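Local atomic coordinates of D-aminoacyl-tRNA deacylase (Archaeoglobus fulgidus, PDB entry 1YQE), a protein that probably hydrolyses D-aminoacyl-tRNAs to free tRNA and D-amino acids, keeping misacylated tRNA from accumulating in the cell, as a zinc-dependent deacylase. Residues I88-V93 with T137-H142; D129-F134 with A170-E175. One frame throughout, in Å; residues are numbered along the deposited sequence.

Interaction 1 (I88-V93 with T137-H142)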
loop_
_atom_site.group_PDB
_atom_site.type_symbol
_atom_site.label_atom_id
_atom_site.label_comp_id
_atom_site.label_asym_id
_atom_site.label_seq_id
_atom_site.Cartn_x
_atom_site.Cartn_y
_atom_site.Cartn_z
ATOM N N ILE A 88 -5.605 14.364 -1.482
ATOM C CA ILE A 88 -5.966 12.976 -1.256
ATOM C C ILE A 88 -5.077 12.205 -0.294
ATOM O O ILE A 88 -3.934 12.577 -0.037
ATOM C CB ILE A 88 -5.978 12.182 -2.591
ATOM C CG1 ILE A 88 -4.663 12.414 -3.335
ATOM C CG2 ILE A 88 -7.165 12.604 -3.457
ATOM C CD1 ILE A 88 -4.562 11.669 -4.659
ATOM N N PHE A 89 -5.646 11.132 0.240
ATOM C CA PHE A 89 -4.944 10.207 1.120
ATOM C C PHE A 89 -4.883 8.971 0.222
ATOM O O PHE A 89 -5.908 8.565 -0.316
ATOM C CB PHE A 89 -5.784 9.871 2.356
ATOM C CG PHE A 89 -5.927 11.003 3.328
ATOM C CD1 PHE A 89 -4.820 11.496 4.010
ATOM C CD2 PHE A 89 -7.177 11.556 3.589
ATOM C CE1 PHE A 89 -4.951 12.525 4.945
ATOM C CE2 PHE A 89 -7.321 12.585 4.523
ATOM C CZ PHE A 89 -6.205 13.068 5.200
ATOM N N THR A 90 -3.712 8.377 0.033
ATOM C CA THR A 90 -3.659 7.199 -0.822
ATOM C C THR A 90 -2.955 6.008 -0.194
ATOM O O THR A 90 -2.232 6.134 0.796
ATOM C CB THR A 90 -2.963 7.491 -2.174
ATOM O OG1 THR A 90 -1.554 7.650 -1.963
ATOM C CG2 THR A 90 -3.526 8.760 -2.808
ATOM N N VAL A 91 -3.210 4.847 -0.783
ATOM C CA VAL A 91 -2.604 3.595 -0.369
ATOM C C VAL A 91 -2.275 2.812 -1.632
ATOM O O VAL A 91 -3.060 2.789 -2.587
ATOM C CB VAL A 91 -3.561 2.744 0.499
ATOM C CG1 VAL A 91 -2.946 1.375 0.767
ATOM C CG2 VAL A 91 -3.832 3.452 1.819
ATOM N N HIS A 92 -1.097 2.197 -1.645
ATOM C CA HIS A 92 -0.678 1.379 -2.774
ATOM C C HIS A 92 0.551 0.582 -2.384
ATOM O O HIS A 92 1.228 0.898 -1.401
ATOM C CB HIS A 92 -0.345 2.236 -4.002
ATOM C CG HIS A 92 1.035 2.827 -3.982
ATOM N ND1 HIS A 92 1.332 4.015 -3.350
ATOM C CD2 HIS A 92 2.196 2.397 -4.537
ATOM C CE1 HIS A 92 2.613 4.294 -3.518
ATOM N NE2 HIS A 92 3.160 3.328 -4.234
ATOM N N VAL A 93 0.826 -0.466 -3.149
ATOM C CA VAL A 93 1.998 -1.292 -2.914
ATOM C C VAL A 93 2.908 -1.041 -4.110
ATOM O O VAL A 93 2.438 -0.931 -5.240
ATOM C CB VAL A 93 1.622 -2.784 -2.829
ATOM C CG1 VAL A 93 2.874 -3.632 -2.692
ATOM C CG2 VAL A 93 0.710 -3.016 -1.630
ATOM N N THR A 137 -8.394 7.477 -1.801
ATOM C CA THR A 137 -8.360 6.705 -3.022
ATOM C C THR A 137 -7.186 5.742 -3.018
ATOM O O THR A 137 -6.129 6.014 -2.442
ATOM C CB THR A 137 -8.251 7.608 -4.273
ATOM O OG1 THR A 137 -8.449 6.814 -5.450
ATOM C CG2 THR A 137 -6.879 8.268 -4.346
ATOM N N MET A 138 -7.393 4.592 -3.638
ATOM C CA MET A 138 -6.335 3.617 -3.764
ATOM C C MET A 138 -5.544 4.089 -4.973
ATOM O O MET A 138 -6.023 4.919 -5.753
ATOM C CB MET A 138 -6.906 2.235 -4.075
ATOM C CG MET A 138 -7.564 1.527 -2.914
ATOM S SD MET A 138 -6.384 1.139 -1.611
ATOM C CE MET A 138 -5.438 -0.174 -2.388
ATOM N N GLU A 139 -4.323 3.587 -5.095
ATOM C CA GLU A 139 -3.479 3.867 -6.244
ATOM C C GLU A 139 -3.114 2.472 -6.712
ATOM O O GLU A 139 -2.934 1.573 -5.890
ATOM C CB GLU A 139 -2.201 4.603 -5.852
ATOM C CG GLU A 139 -2.320 6.104 -5.727
ATOM C CD GLU A 139 -0.982 6.747 -5.429
ATOM O OE1 GLU A 139 -0.059 6.601 -6.260
ATOM O OE2 GLU A 139 -0.845 7.392 -4.366
ATOM N N VAL A 140 -3.030 2.269 -8.020
ATOM C CA VAL A 140 -2.658 0.958 -8.527
ATOM C C VAL A 140 -1.199 0.721 -8.159
ATOM O O VAL A 140 -0.510 1.633 -7.696
ATOM C CB VAL A 140 -2.797 0.890 -10.061
ATOM C CG1 VAL A 140 -4.258 1.030 -10.456
ATOM C CG2 VAL A 140 -1.959 1.987 -10.701
ATOM N N THR A 141 -0.732 -0.507 -8.350
ATOM C CA THR A 141 0.657 -0.839 -8.070
ATOM C C THR A 141 1.527 -0.106 -9.084
ATOM O O THR A 141 1.265 -0.164 -10.282
ATOM C CB THR A 141 0.902 -2.349 -8.211
ATOM O OG1 THR A 141 0.180 -3.039 -7.185
ATOM C CG2 THR A 141 2.379 -2.673 -8.097
ATOM N N HIS A 142 2.539 0.600 -8.599
ATOM C CA HIS A 142 3.450 1.334 -9.469
ATOM C C HIS A 142 4.628 1.899 -8.689
ATOM O O HIS A 142 4.566 2.053 -7.469
ATOM C CB HIS A 142 2.723 2.482 -10.167
ATOM C CG HIS A 142 2.299 3.575 -9.240
ATOM N ND1 HIS A 142 2.693 4.885 -9.404
ATOM C CD2 HIS A 142 1.528 3.551 -8.127
ATOM C CE1 HIS A 142 2.184 5.620 -8.430
ATOM N NE2 HIS A 142 1.474 4.834 -7.641
HETATM O O HOH W 1 5.892 3.384 -4.770
HETATM O O HOH W 2 -1.209 -1.641 -5.045
#

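Interaction 2 (D129-F134 with A170-E175)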
loop_
_atom_site.group_PDB
_atom_site.type_symbol
_atom_site.label_atom_id
_atom_site.label_comp_id
_atom_site.label_asym_id
_atom_site.label_seq_id
_atom_site.Cartn_x
_atom_site.Cartn_y
_atom_site.Cartn_z
ATOM N N ASP A 129 -14.083 12.671 7.715
ATOM C CA ASP A 129 -14.868 13.898 7.826
ATOM C C ASP A 129 -14.176 15.018 8.599
ATOM O O ASP A 129 -14.669 16.148 8.636
ATOM C CB ASP A 129 -16.238 13.602 8.432
ATOM C CG ASP A 129 -17.122 12.801 7.495
ATOM O OD1 ASP A 129 -17.231 13.184 6.312
ATOM O OD2 ASP A 129 -17.712 11.796 7.940
ATOM N N ARG A 130 -13.038 14.711 9.211
ATOM C CA ARG A 130 -12.280 15.719 9.942
ATOM C C ARG A 130 -11.584 16.636 8.941
ATOM O O ARG A 130 -11.277 17.788 9.251
ATOM C CB ARG A 130 -11.238 15.069 10.855
ATOM C CG ARG A 130 -11.790 14.564 12.187
ATOM C CD ARG A 130 -10.662 14.069 13.070
ATOM N NE ARG A 130 -9.606 15.071 13.191
ATOM C CZ ARG A 130 -8.383 14.824 13.646
ATOM N NH1 ARG A 130 -8.046 13.600 14.031
ATOM N NH2 ARG A 130 -7.490 15.802 13.699
ATOM N N LYS A 131 -11.337 16.105 7.743
ATOM C CA LYS A 131 -10.695 16.846 6.660
ATOM C C LYS A 131 -11.596 16.719 5.436
ATOM O O LYS A 131 -11.266 16.022 4.474
ATOM C CB LYS A 131 -9.314 16.258 6.357
ATOM C CG LYS A 131 -8.320 16.387 7.503
ATOM C CD LYS A 131 -7.871 17.829 7.693
ATOM C CE LYS A 131 -7.040 18.303 6.505
ATOM N NZ LYS A 131 -6.658 19.734 6.602
ATOM N N PRO A 132 -12.751 17.401 5.461
ATOM C CA PRO A 132 -13.744 17.392 4.382
ATOM C C PRO A 132 -13.213 17.679 2.979
ATOM O O PRO A 132 -13.751 17.161 1.999
ATOM C CB PRO A 132 -14.754 18.445 4.838
ATOM C CG PRO A 132 -14.664 18.382 6.321
ATOM C CD PRO A 132 -13.174 18.316 6.537
ATOM N N GLU A 133 -12.170 18.499 2.880
ATOM C CA GLU A 133 -11.613 18.846 1.575
ATOM C C GLU A 133 -10.768 17.716 0.991
ATOM O O GLU A 133 -10.348 17.781 -0.166
ATOM C CB GLU A 133 -10.767 20.125 1.666
ATOM C CG GLU A 133 -9.387 19.930 2.293
ATOM C CD GLU A 133 -9.401 19.928 3.815
ATOM O OE1 GLU A 133 -10.390 19.452 4.415
ATOM O OE2 GLU A 133 -8.403 20.392 4.409
ATOM N N PHE A 134 -10.519 16.685 1.794
ATOM C CA PHE A 134 -9.724 15.544 1.349
ATOM C C PHE A 134 -10.578 14.357 0.943
ATOM O O PHE A 134 -11.689 14.166 1.436
ATOM C CB PHE A 134 -8.755 15.089 2.444
ATOM C CG PHE A 134 -7.455 15.832 2.455
ATOM C CD1 PHE A 134 -7.394 17.156 2.876
ATOM C CD2 PHE A 134 -6.282 15.206 2.037
ATOM C CE1 PHE A 134 -6.184 17.847 2.880
ATOM C CE2 PHE A 134 -5.069 15.890 2.036
ATOM C CZ PHE A 134 -5.021 17.213 2.460
ATOM N N ALA A 170 -1.493 14.897 8.301
ATOM C CA ALA A 170 -0.493 13.938 8.768
ATOM C C ALA A 170 -0.922 13.296 10.081
ATOM O O ALA A 170 -0.618 12.134 10.342
ATOM C CB ALA A 170 0.852 14.629 8.947
ATOM N N GLU A 171 -1.632 14.067 10.901
ATOM C CA GLU A 171 -2.105 13.593 12.194
ATOM C C GLU A 171 -3.214 12.554 11.987
ATOM O O GLU A 171 -3.304 11.568 12.723
ATOM C CB GLU A 171 -2.612 14.788 13.013
ATOM C CG GLU A 171 -2.771 14.541 14.505
ATOM C CD GLU A 171 -3.960 13.668 14.830
ATOM O OE1 GLU A 171 -5.004 13.816 14.161
ATOM O OE2 GLU A 171 -3.854 12.844 15.763
ATOM N N VAL A 172 -4.054 12.779 10.979
ATOM C CA VAL A 172 -5.128 11.847 10.676
ATOM C C VAL A 172 -4.531 10.539 10.164
ATOM O O VAL A 172 -4.976 9.457 10.545
ATOM C CB VAL A 172 -6.100 12.436 9.626
ATOM C CG1 VAL A 172 -7.057 11.365 9.130
ATOM C CG2 VAL A 172 -6.893 13.581 10.249
ATOM N N VAL A 173 -3.515 10.641 9.313
ATOM C CA VAL A 173 -2.857 9.454 8.779
ATOM C C VAL A 173 -2.189 8.675 9.910
ATOM O O VAL A 173 -2.277 7.446 9.967
ATOM C CB VAL A 173 -1.774 9.822 7.740
ATOM C CG1 VAL A 173 -0.882 8.601 7.454
ATOM C CG2 VAL A 173 -2.430 10.300 6.457
ATOM N N ALA A 174 -1.521 9.398 10.807
ATOM C CA ALA A 174 -0.837 8.768 11.931
ATOM C C ALA A 174 -1.818 7.994 12.802
ATOM O O ALA A 174 -1.524 6.881 13.233
ATOM C CB ALA A 174 -0.108 9.816 12.764
ATOM N N GLU A 175 -2.983 8.579 13.064
ATOM C CA GLU A 175 -3.989 7.910 13.884
ATOM C C GLU A 175 -4.502 6.656 13.191
ATOM O O GLU A 175 -4.688 5.620 13.831
ATOM C CB GLU A 175 -5.170 8.838 14.175
ATOM C CG GLU A 175 -4.931 9.826 15.304
ATOM C CD GLU A 175 -6.188 10.593 15.674
ATOM O OE1 GLU A 175 -7.275 9.978 15.705
ATOM O OE2 GLU A 175 -6.089 11.805 15.949
HETATM O O HOH W 3 -9.422 11.347 14.599
#

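Interaction 1 (I88-V93 with T137-H142)
H92, T137 and E139 carry most of this buried contact, where strand 88-92 runs beside the edge strand 135-138 of the mixed sheet and the chain beyond it. The N-H of T137 donates to F89 O, N to O 3.1 Å. Its methyl CG2 lies alongside that of T90, the two 3.7 Å apart, two small beta-branched residues that suit a strand. Two residues on, E139 N bonds to V91 O at 2.9 Å, and CB of E139 meets CB of H92 at 3.5 Å. A glutamate is long enough here to serve two donors: T90 OG1 donates to OE2 at 2.5 Å, while H142 NE2 donates to OE1 at 2.7 Å, each on the anti side. H92, with CG set between its backbone N and carbonyl carbon (chi1 82°), suits its place by being flat: H142 NE2 lies over the centre of one ring face, the imidazole planes inclined at 43°, while a water in the H92 ring plane links its NE2 to H142 O. An alanine in place of E139 would probably leave T90 OG1 and H142 NE2 without this shared acceptor and the H142 ring freer to turn. E139 OE2 also lies close to E156 OE1 of the pyrophosphate pocket; the two donors would probably offset some repulsion between these acids, consistent with E139 fixing the tilt of the H142 ring near the ligand.

Interaction 2 (D129-F134 with A170-E175)
R130 lays its guanidinium over V172, whose CG2 sits 3.9 Å from R130 CZ, above the centre of one face. This is the close part of the contact; K131 CG makes a looser touch on the same methyl at 4.2 Å, and V172 rests on L124 of helix 114-125. A valine fits here because its compact branch can lie under a flat cation without competing for its N-H groups. The R130 chain bends at chi3 (52°), which sets NE, and the N-H groups beyond it point outward from the rim. NH1 and NH2 both bond to E171 OE1, at 3.1 and 3.2 Å, and NH1 also reaches E175 OE2 at a longer 3.3 Å. E171 and E175 are one turn apart on helix 167-182, so both present acids to the one arginine in a salt-bridge network, which E168 extends at R130 NH2 and R127 at E175 OE1. Just after R130 in the chain, a type I turn from K131 to F134 leads into strand 135-138, and K131 NZ bridges to E133 OE2 and to D166. Against the close apolar face, the charged rim is looser: its bonds are bent (N-H...O 136° to 147°), and a water accepts from R130 NH1 and donates to E175 OE1.

How the interactions relate
The centres of the two contacts lie 16 Å apart, yet they meet through packing of the F89 ring. F89 of interaction 1 packs against residues of interaction 2: its CE2 lies 3.6 Å from F134 CB, and its CD1 lies 3.6 Å from V173 CG2 on helix 167-182. F134 belongs to the loop that leads directly into strand 135-138, so the turn of interaction 2 delivers the chain to the edge strand of interaction 1. Their relation to the ligand differs. Interaction 1 is central, with the H142 side chain about 5 Å from the bound pyrophosphate and H143 of the pocket following it, whereas interaction 2 lies about 18 Å from the chain centre and is partly exposed.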